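Local coordinates for protein thioesterase (Streptomyces coelicolor, PDB 3QMW) that probably hydrolyses thioester bonds as an alpha/beta-hydrolase-fold enzyme of the prodiginine biosynthetic pathway, at residues G68-L71 with R72-P75; G133-P137 with H138-D142; T147-D150 with T151-R154; N238-F241 with L242-G245. One frame throughout, in Å; residues are numbered along the deposited sequence.

Contact 1 (G68-L71 with R72-P75); sequences GLRL and RERP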
loop_
_atom_site.group_PDB
_atom_site.type_symbol
_atom_site.label_atom_id
_atom_site.label_comp_id
_atom_site.label_asym_id
_atom_site.label_seq_id
_atom_site.Cartn_x
_atom_site.Cartn_y
_atom_site.Cartn_z
ATOM N N GLY D 68 28.509 1.781 -0.162
ATOM C CA GLY D 68 28.317 0.333 -0.189
ATOM C C GLY D 68 29.567 -0.365 -0.693
ATOM O O GLY D 68 30.681 -0.042 -0.269
ATOM N N LEU D 69 29.388 -1.291 -1.631
ATOM C CA LEU D 69 30.502 -2.024 -2.213
ATOM C C LEU D 69 31.227 -1.188 -3.274
ATOM O O LEU D 69 32.054 -1.702 -4.029
ATOM C CB LEU D 69 29.997 -3.336 -2.829
ATOM C CG LEU D 69 29.346 -4.332 -1.866
ATOM C CD1 LEU D 69 28.772 -5.511 -2.652
ATOM C CD2 LEU D 69 30.340 -4.807 -0.816
ATOM N N ARG D 70 30.901 0.098 -3.333
ATOM C CA ARG D 70 31.498 1.020 -4.279
ATOM C C ARG D 70 32.119 2.159 -3.506
ATOM O O ARG D 70 32.134 3.303 -3.958
ATOM C CB ARG D 70 30.434 1.569 -5.223
ATOM C CG ARG D 70 29.513 0.522 -5.796
ATOM C CD ARG D 70 28.568 1.156 -6.774
ATOM N NE ARG D 70 29.285 1.684 -7.923
ATOM C CZ ARG D 70 28.726 2.363 -8.915
ATOM N NH1 ARG D 70 29.478 2.805 -9.910
ATOM N NH2 ARG D 70 27.422 2.605 -8.920
ATOM N N LEU D 71 32.631 1.830 -2.333
ATOM C CA LEU D 71 33.280 2.802 -1.473
ATOM C C LEU D 71 34.588 3.329 -2.090
ATOM O O LEU D 71 34.956 4.489 -1.890
ATOM C CB LEU D 71 33.552 2.152 -0.118
ATOM C CG LEU D 71 33.856 3.064 1.064
ATOM C CD1 LEU D 71 32.688 3.995 1.360
ATOM C CD2 LEU D 71 34.180 2.192 2.269
ATOM N N ARG D 72 35.270 2.473 -2.849
ATOM C CA ARG D 72 36.552 2.821 -3.467
ATOM C C ARG D 72 36.416 3.747 -4.679
ATOM O O ARG D 72 37.392 4.369 -5.099
ATOM C CB ARG D 72 37.294 1.555 -3.899
ATOM C CG ARG D 72 37.859 0.732 -2.758
ATOM C CD ARG D 72 38.344 -0.626 -3.272
ATOM N NE ARG D 72 39.474 -1.161 -2.500
ATOM C CZ ARG D 72 39.387 -2.004 -1.468
ATOM N NH1 ARG D 72 40.507 -2.413 -0.870
ATOM N NH2 ARG D 72 38.205 -2.446 -1.022
ATOM N N GLU D 73 35.221 3.824 -5.252
ATOM C CA GLU D 73 34.999 4.638 -6.436
ATOM C C GLU D 73 34.672 6.069 -6.050
ATOM O O GLU D 73 34.141 6.326 -4.983
ATOM C CB GLU D 73 33.895 4.028 -7.288
ATOM C CG GLU D 73 34.216 2.612 -7.748
ATOM C CD GLU D 73 32.984 1.837 -8.175
ATOM O OE1 GLU D 73 32.175 2.405 -8.946
ATOM O OE2 GLU D 73 32.832 0.665 -7.737
ATOM N N ARG D 74 35.012 7.002 -6.926
ATOM C CA ARG D 74 34.844 8.419 -6.644
ATOM C C ARG D 74 33.390 8.847 -6.905
ATOM O O ARG D 74 32.836 8.551 -7.971
ATOM C CB ARG D 74 35.807 9.226 -7.519
ATOM C CG ARG D 74 35.829 10.733 -7.247
ATOM C CD ARG D 74 35.849 11.529 -8.561
ATOM N NE ARG D 74 34.653 11.260 -9.368
ATOM C CZ ARG D 74 34.401 11.795 -10.561
ATOM N NH1 ARG D 74 35.259 12.652 -11.116
ATOM N NH2 ARG D 74 33.275 11.476 -11.200
ATOM N N PRO D 75 32.766 9.546 -5.936
ATOM C CA PRO D 75 31.413 10.049 -6.147
ATOM C C PRO D 75 31.371 11.271 -7.072
ATOM O O PRO D 75 32.254 12.135 -7.013
ATOM C CB PRO D 75 30.966 10.451 -4.742
ATOM C CG PRO D 75 32.216 10.848 -4.062
ATOM C CD PRO D 75 33.285 9.928 -4.611
#
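R72 takes part mainly through its backbone, as the second of the two central residues of a bend that carries E73 back to R70. The backbone angles of L71 (-67/-32) and R72 (-75/-18) fit the two central positions of a type I beta turn. E73 follows and closes the bend on both levels. On the backbone, E73 N donates to R70 O at 3.4 Å, a weak bond that spans the four residues of the turn. On the side-chain level, the E73 carboxylate folds back to R70, which grips it side-on. R70 NE reaches E73 OE1 at 3.1 Å and R70 NH1 reaches the same oxygen at 2.9 Å, so one carboxylate oxygen takes both donors of the salt bridge. That oxygen lies close to the guanidinium plane, but the carboxylate itself is turned 52° against it: NH1 arrives nearly in line with the C-O bond, whereas NE comes from 39° above the carboxylate plane. E73 OE2 rests instead against the aliphatic root of R70, 3.6 Å from R70 CB. The bend of the arginine at chi3 (65°) brings its edge round to this acid. R70 NH2 bonds to Q63 O, and W11 of the second subunit makes a cation-pi contact with the guanidinium. This is a salt-bridged turn in the surface loop joining strand 57-61 to helix 79-91 of the alpha/beta hydrolase fold.

Contact 2 (G133-P137 with H138-D142); sequences GSRAP and HLYGD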
loop_
_atom_site.group_PDB
_atom_site.type_symbol
_atom_site.label_atom_id
_atom_site.label_comp_id
_atom_site.label_asym_id
_atom_site.label_seq_id
_atom_site.Cartn_x
_atom_site.Cartn_y
_atom_site.Cartn_z
ATOM N N GLY D 133 9.650 14.634 -1.261
ATOM C CA GLY D 133 10.508 15.573 -0.551
ATOM C C GLY D 133 11.441 16.386 -1.431
ATOM O O GLY D 133 12.559 16.691 -1.028
ATOM N N SER D 134 10.993 16.747 -2.628
ATOM C CA SER D 134 11.824 17.525 -3.555
ATOM C C SER D 134 11.069 18.706 -4.156
ATOM O O SER D 134 9.960 18.553 -4.665
ATOM C CB SER D 134 12.346 16.625 -4.679
ATOM O OG SER D 134 13.117 17.363 -5.610
ATOM N N ARG D 135 11.678 19.884 -4.080
ATOM C CA ARG D 135 11.186 21.078 -4.786
ATOM C C ARG D 135 11.314 20.907 -6.298
ATOM O O ARG D 135 12.032 20.024 -6.778
ATOM C CB ARG D 135 11.990 22.305 -4.364
ATOM C CG ARG D 135 13.488 22.196 -4.718
ATOM C CD ARG D 135 14.300 23.371 -4.246
ATOM N NE ARG D 135 14.088 23.658 -2.836
ATOM C CZ ARG D 135 14.754 24.590 -2.162
ATOM N NH1 ARG D 135 15.700 25.320 -2.758
ATOM N NH2 ARG D 135 14.482 24.790 -0.876
ATOM N N ALA D 136 10.630 21.762 -7.046
ATOM C CA ALA D 136 10.738 21.746 -8.499
ATOM C C ALA D 136 12.170 22.100 -8.943
ATOM O O ALA D 136 12.819 22.935 -8.308
ATOM C CB ALA D 136 9.747 22.716 -9.101
ATOM N N PRO D 137 12.663 21.471 -10.030
ATOM C CA PRO D 137 14.030 21.651 -10.544
ATOM C C PRO D 137 14.514 23.106 -10.685
ATOM O O PRO D 137 15.583 23.449 -10.164
ATOM C CB PRO D 137 13.982 20.961 -11.904
ATOM C CG PRO D 137 12.954 19.898 -11.730
ATOM C CD PRO D 137 11.942 20.418 -10.767
ATOM N N HIS D 138 13.727 23.962 -11.333
ATOM C CA HIS D 138 14.101 25.376 -11.454
ATOM C C HIS D 138 14.371 26.054 -10.105
ATOM O O HIS D 138 15.067 27.077 -10.066
ATOM C CB HIS D 138 13.065 26.188 -12.261
ATOM C CG HIS D 138 11.759 26.414 -11.553
ATOM N ND1 HIS D 138 10.612 25.712 -11.861
ATOM C CD2 HIS D 138 11.414 27.286 -10.574
ATOM C CE1 HIS D 138 9.622 26.131 -11.089
ATOM N NE2 HIS D 138 10.084 27.084 -10.297
ATOM N N LEU D 139 13.833 25.492 -9.016
ATOM C CA LEU D 139 14.027 26.053 -7.672
ATOM C C LEU D 139 15.313 25.576 -6.993
ATOM O O LEU D 139 15.553 25.932 -5.839
ATOM C CB LEU D 139 12.823 25.743 -6.757
ATOM C CG LEU D 139 11.522 26.536 -6.946
ATOM C CD1 LEU D 139 10.347 25.843 -6.256
ATOM C CD2 LEU D 139 11.690 27.966 -6.424
ATOM N N TYR D 140 16.134 24.784 -7.690
ATOM C CA TYR D 140 17.381 24.255 -7.104
ATOM C C TYR D 140 18.603 25.145 -7.397
ATOM O O TYR D 140 18.859 25.484 -8.554
ATOM C CB TYR D 140 17.655 22.819 -7.591
ATOM C CG TYR D 140 17.111 21.724 -6.691
ATOM C CD1 TYR D 140 17.737 21.405 -5.485
ATOM C CD2 TYR D 140 15.981 20.992 -7.053
ATOM C CE1 TYR D 140 17.250 20.397 -4.662
ATOM C CE2 TYR D 140 15.485 19.981 -6.241
ATOM C CZ TYR D 140 16.121 19.684 -5.049
ATOM O OH TYR D 140 15.619 18.673 -4.250
ATOM N N GLY D 141 19.358 25.491 -6.348
ATOM C CA GLY D 141 20.581 26.296 -6.482
ATOM C C GLY D 141 20.909 27.205 -5.298
ATOM O O GLY D 141 22.084 27.409 -4.978
ATOM N N ASP D 142 19.885 27.745 -4.639
ATOM C CA ASP D 142 20.079 28.799 -3.626
ATOM C C ASP D 142 20.776 28.360 -2.331
ATOM O O ASP D 142 21.347 29.198 -1.623
ATOM C CB ASP D 142 18.743 29.501 -3.290
ATOM C CG ASP D 142 17.794 28.632 -2.463
ATOM O OD1 ASP D 142 17.776 27.394 -2.655
ATOM O OD2 ASP D 142 17.044 29.202 -1.634
HETATM O O HOH W 1 14.055 19.664 -1.906
#
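R135 lies against Y140, L139 and D142 where the loop after strand 129-132 of the alpha/beta hydrolase sheet winds into a short 3-10 turn. Two successive backbone bonds define that turn: L139 N to A136 O, 2.8 Å, and Y140 N to P137 O, 2.9 Å. From R135 CB, which points toward the turn, the chain starts between the backbone N and carbonyl carbon (chi1 62°), placing CG over one face of the Y140 ring. This CH-pi contact is offset toward the rim, with R135 CG 3.6 Å from the ring centroid. CD comes next, 3.3 Å from L139 O. A second bend, at chi3, carries the guanidinium past the ring to its two oxygen partners. NH1 donates to L139 O at 3.1 Å and forms a salt bridge with D142 OD1 at 2.9 Å; the carboxylate oxygen is met on its syn side and lies in the guanidinium plane. With a residue as short as alanine at this position, D142 would probably lose its cation and the Y140 face the methylene packed on it. The far end of that ring is fixed separately, Y140 OH pairing with S134 OG at 3.1 Å and with a water that also accepts from R135 N.

Contact 3 (T147-D150 with T151-R154); sequences TLSD and TALR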
loop_
_atom_site.group_PDB
_atom_site.type_symbol
_atom_site.label_atom_id
_atom_site.label_comp_id
_atom_site.label_asym_id
_atom_site.label_seq_id
_atom_site.Cartn_x
_atom_site.Cartn_y
_atom_site.Cartn_z
ATOM N N THR D 147 29.013 23.175 1.429
ATOM C CA THR D 147 30.183 23.980 1.764
ATOM C C THR D 147 30.339 24.204 3.265
ATOM O O THR D 147 31.209 24.968 3.685
ATOM C CB THR D 147 30.106 25.369 1.101
ATOM O OG1 THR D 147 29.016 26.113 1.655
ATOM C CG2 THR D 147 29.916 25.231 -0.395
ATOM N N LEU D 148 29.499 23.559 4.069
ATOM C CA LEU D 148 29.523 23.760 5.513
ATOM C C LEU D 148 30.613 22.910 6.148
ATOM O O LEU D 148 31.255 22.091 5.487
ATOM C CB LEU D 148 28.163 23.405 6.139
ATOM C CG LEU D 148 27.008 24.417 6.024
ATOM C CD1 LEU D 148 25.645 23.719 5.987
ATOM C CD2 LEU D 148 27.037 25.434 7.164
ATOM N N SER D 149 30.809 23.121 7.443
ATOM C CA SER D 149 31.637 22.257 8.261
ATOM C C SER D 149 30.896 20.943 8.502
ATOM O O SER D 149 29.849 20.699 7.917
ATOM C CB SER D 149 31.907 22.944 9.591
ATOM O OG SER D 149 30.736 22.932 10.388
ATOM N N ASP D 150 31.429 20.100 9.376
ATOM C CA ASP D 150 30.773 18.837 9.692
ATOM C C ASP D 150 29.728 19.016 10.772
ATOM O O ASP D 150 28.602 18.554 10.626
ATOM C CB ASP D 150 31.796 17.793 10.113
ATOM C CG ASP D 150 32.774 17.486 9.017
ATOM O OD1 ASP D 150 32.661 18.112 7.950
ATOM O OD2 ASP D 150 33.657 16.628 9.214
ATOM N N THR D 151 30.092 19.690 11.854
ATOM C CA THR D 151 29.151 19.900 12.955
ATOM C C THR D 151 27.929 20.710 12.505
ATOM O O THR D 151 26.812 20.438 12.942
ATOM C CB THR D 151 29.837 20.561 14.166
ATOM O OG1 THR D 151 30.939 21.360 13.708
ATOM C CG2 THR D 151 30.358 19.494 15.137
ATOM N N ALA D 152 28.139 21.681 11.619
ATOM C CA ALA D 152 27.022 22.423 11.016
ATOM C C ALA D 152 26.163 21.506 10.148
ATOM O O ALA D 152 24.936 21.543 10.229
ATOM C CB ALA D 152 27.532 23.590 10.187
ATOM N N LEU D 153 26.820 20.691 9.323
ATOM C CA LEU D 153 26.140 19.787 8.404
ATOM C C LEU D 153 25.498 18.615 9.137
ATOM O O LEU D 153 24.525 18.039 8.660
ATOM C CB LEU D 153 27.129 19.258 7.368
ATOM C CG LEU D 153 26.576 18.382 6.250
ATOM C CD1 LEU D 153 25.614 19.189 5.403
ATOM C CD2 LEU D 153 27.713 17.827 5.411
ATOM N N ARG D 154 26.053 18.256 10.289
ATOM C CA ARG D 154 25.435 17.259 11.138
ATOM C C ARG D 154 24.128 17.815 11.668
ATOM O O ARG D 154 23.078 17.193 11.506
ATOM C CB ARG D 154 26.349 16.858 12.298
ATOM C CG ARG D 154 25.873 15.610 13.029
ATOM C CD ARG D 154 26.921 15.025 13.978
ATOM N NE ARG D 154 26.578 13.648 14.364
ATOM C CZ ARG D 154 26.663 13.125 15.596
ATOM N NH1 ARG D 154 27.073 13.848 16.641
ATOM N NH2 ARG D 154 26.312 11.855 15.793
#
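S149 and A152 form the N-terminal cap of helix 150-159, with S149 in the N-cap position. The hydrogen bonds give the evidence. S149 OG accepts from A152 N at 3.1 Å, and the N-H...O angle of 160° makes this a straight capping bond. The torsion responsible sets OG between the backbone N and the carbonyl carbon (chi1 73°), turned inward over the first turn. A152 carries no polar side-chain atom to return the bond to S149 N, so the full capping box is absent. Helical backbone bonding begins alongside: L153 N donates weakly to S149 O at 3.3 Å, and R154 N donates to D150 O at 2.6 Å.

Apolar contacts reinforce the cap from the residue before it. L148 CD2 touches A152 CB at 3.6 Å, and L148 CB stands 4.4 Å from L153 CB, the pair of positions joined in a hydrophobic staple. L153 also packs on L178, L181 and L185 of helix 178-189, tying this end to the adjacent helix.

Charge provides a further link between the same two helices: D150 OD1 makes a salt bridge with R182, whose other terminal nitrogen bonds to L148 O. The methyl of A152 takes part in both the capping and the apolar contacts, since the CB that L148 CD2 touches also lies 3.3 Å from S149 OG.

Contact 4 (N238-F241 with L242-G245); sequences NHFF and LNGG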
loop_
_atom_site.group_PDB
_atom_site.type_symbol
_atom_site.label_atom_id
_atom_site.label_comp_id
_atom_site.label_asym_id
_atom_site.label_seq_id
_atom_site.Cartn_x
_atom_site.Cartn_y
_atom_site.Cartn_z
ATOM N N ASN D 238 8.293 14.627 8.037
ATOM C CA ASN D 238 9.417 15.502 7.735
ATOM C C ASN D 238 10.163 15.104 6.461
ATOM O O ASN D 238 9.780 14.165 5.770
ATOM C CB ASN D 238 10.350 15.584 8.959
ATOM C CG ASN D 238 10.999 14.249 9.322
ATOM O OD1 ASN D 238 11.190 13.373 8.477
ATOM N ND2 ASN D 238 11.361 14.106 10.594
ATOM N N HIS D 239 11.219 15.842 6.150
ATOM C CA HIS D 239 12.043 15.577 4.973
ATOM C C HIS D 239 12.565 14.135 4.929
ATOM O O HIS D 239 12.817 13.610 3.849
ATOM C CB HIS D 239 13.223 16.562 4.949
ATOM C CG HIS D 239 13.954 16.611 3.645
ATOM N ND1 HIS D 239 13.690 17.561 2.682
ATOM C CD2 HIS D 239 14.957 15.844 3.154
ATOM C CE1 HIS D 239 14.495 17.373 1.650
ATOM N NE2 HIS D 239 15.271 16.336 1.908
ATOM N N PHE D 240 12.729 13.509 6.096
ATOM C CA PHE D 240 13.283 12.151 6.190
ATOM C C PHE D 240 12.274 11.046 6.567
ATOM O O PHE D 240 12.669 9.924 6.926
ATOM C CB PHE D 240 14.461 12.139 7.175
ATOM C CG PHE D 240 15.772 12.476 6.539
ATOM C CD1 PHE D 240 16.312 13.755 6.653
ATOM C CD2 PHE D 240 16.470 11.512 5.819
ATOM C CE1 PHE D 240 17.530 14.070 6.062
ATOM C CE2 PHE D 240 17.687 11.815 5.221
ATOM C CZ PHE D 240 18.218 13.099 5.342
ATOM N N PHE D 241 10.982 11.343 6.452
ATOM C CA PHE D 241 9.933 10.345 6.711
ATOM C C PHE D 241 10.241 8.956 6.105
ATOM O O PHE D 241 9.899 7.923 6.701
ATOM C CB PHE D 241 8.555 10.851 6.227
ATOM C CG PHE D 241 8.380 10.880 4.715
ATOM C CD1 PHE D 241 8.251 9.704 3.984
ATOM C CD2 PHE D 241 8.300 12.084 4.037
ATOM C CE1 PHE D 241 8.077 9.740 2.609
ATOM C CE2 PHE D 241 8.118 12.126 2.662
ATOM C CZ PHE D 241 8.009 10.959 1.948
ATOM N N LEU D 242 10.902 8.953 4.942
ATOM C CA LEU D 242 11.167 7.742 4.148
ATOM C C LEU D 242 11.848 6.609 4.914
ATOM O O LEU D 242 11.687 5.440 4.566
ATOM C CB LEU D 242 12.029 8.103 2.925
ATOM C CG LEU D 242 12.166 7.023 1.853
ATOM C CD1 LEU D 242 10.797 6.661 1.337
ATOM C CD2 LEU D 242 13.045 7.482 0.729
ATOM N N ASN D 243 12.615 6.954 5.939
ATOM C CA ASN D 243 13.326 5.954 6.726
ATOM C C ASN D 243 12.374 4.983 7.427
ATOM O O ASN D 243 12.599 3.775 7.407
ATOM C CB ASN D 243 14.236 6.635 7.758
ATOM C CG ASN D 243 15.227 7.605 7.120
ATOM O OD1 ASN D 243 15.785 7.338 6.045
ATOM N ND2 ASN D 243 15.446 8.739 7.783
ATOM N N GLY D 244 11.314 5.509 8.038
ATOM C CA GLY D 244 10.344 4.678 8.742
ATOM C C GLY D 244 9.172 5.493 9.258
ATOM O O GLY D 244 9.263 6.726 9.375
ATOM N N GLY D 245 8.065 4.814 9.546
ATOM C CA GLY D 245 6.894 5.456 10.138
ATOM C C GLY D 245 5.645 5.396 9.271
ATOM O O GLY D 245 5.651 4.756 8.217
#
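F241 and L242 form the closely packed side of this contact, with the phenyl ring lying beside the amide of the next residue. Its CG stands between the backbone N and carbonyl carbon (chi1 72°), which brings F241 CD1 to 4.2 Å from L242 CB. The ring also meets H104 edge-to-face. Were F241 a smaller residue such as alanine, the loss of the ring would probably leave a gap beside L242 and take from H104 its edge-to-face partner. Hydrogen bonds fix the turn beside it: F241 N donates to N238 O at 3.1 Å, closing a type I beta turn, and the side-chain OD1 of N238 accepts weakly from F240 N at 2.8 Å, an Asx turn. The chain then enters a 3-10 segment, where N243 N reaches F240 O at 3.1 Å and a nearly straight 171°.

The side bearing N243 and G244 is exposed and more loosely joined. The N243 amide crosses the F240 ring obliquely, its plane 27° from that of the ring and its ND2 3.5 Å from F240 CD2. G244 N makes a weak bond to F241 O, and G245 ends the segment as the N-cap of the next helix.

H239, within the beta turn, bonds to S105 and D211, consistent with a Ser-His-Asp catalytic triad. The whole segment thus bridges strand 230-235, an outermost strand of the sheet within this chain, and helix 246-258, on which F241 packs through S247 and L242 through L251.

Along the chain the contacts run in order 1, 2, 3, 4, all within one thioesterase domain built on a parallel six-stranded sheet. Contact 1 follows strand 57-61 and contact 4 follows strand 230-235, the two outermost strands within the chain; contacts 2 and 3 share the connection from strand 129-132 to helix 150-159. Contact 2 and contact 4 have centres about 19 Å apart and touch, G133 O packing 3.4 Å from H239 CE1, which brings the loop after strand 129-132 beside the probable catalytic histidine. Contact 3 remains about 8 Å from contact 4 at the nearest atoms. Contact 1, with its centre 22 to 27 Å from the others, belongs to a more distant surface loop that meets the second subunit.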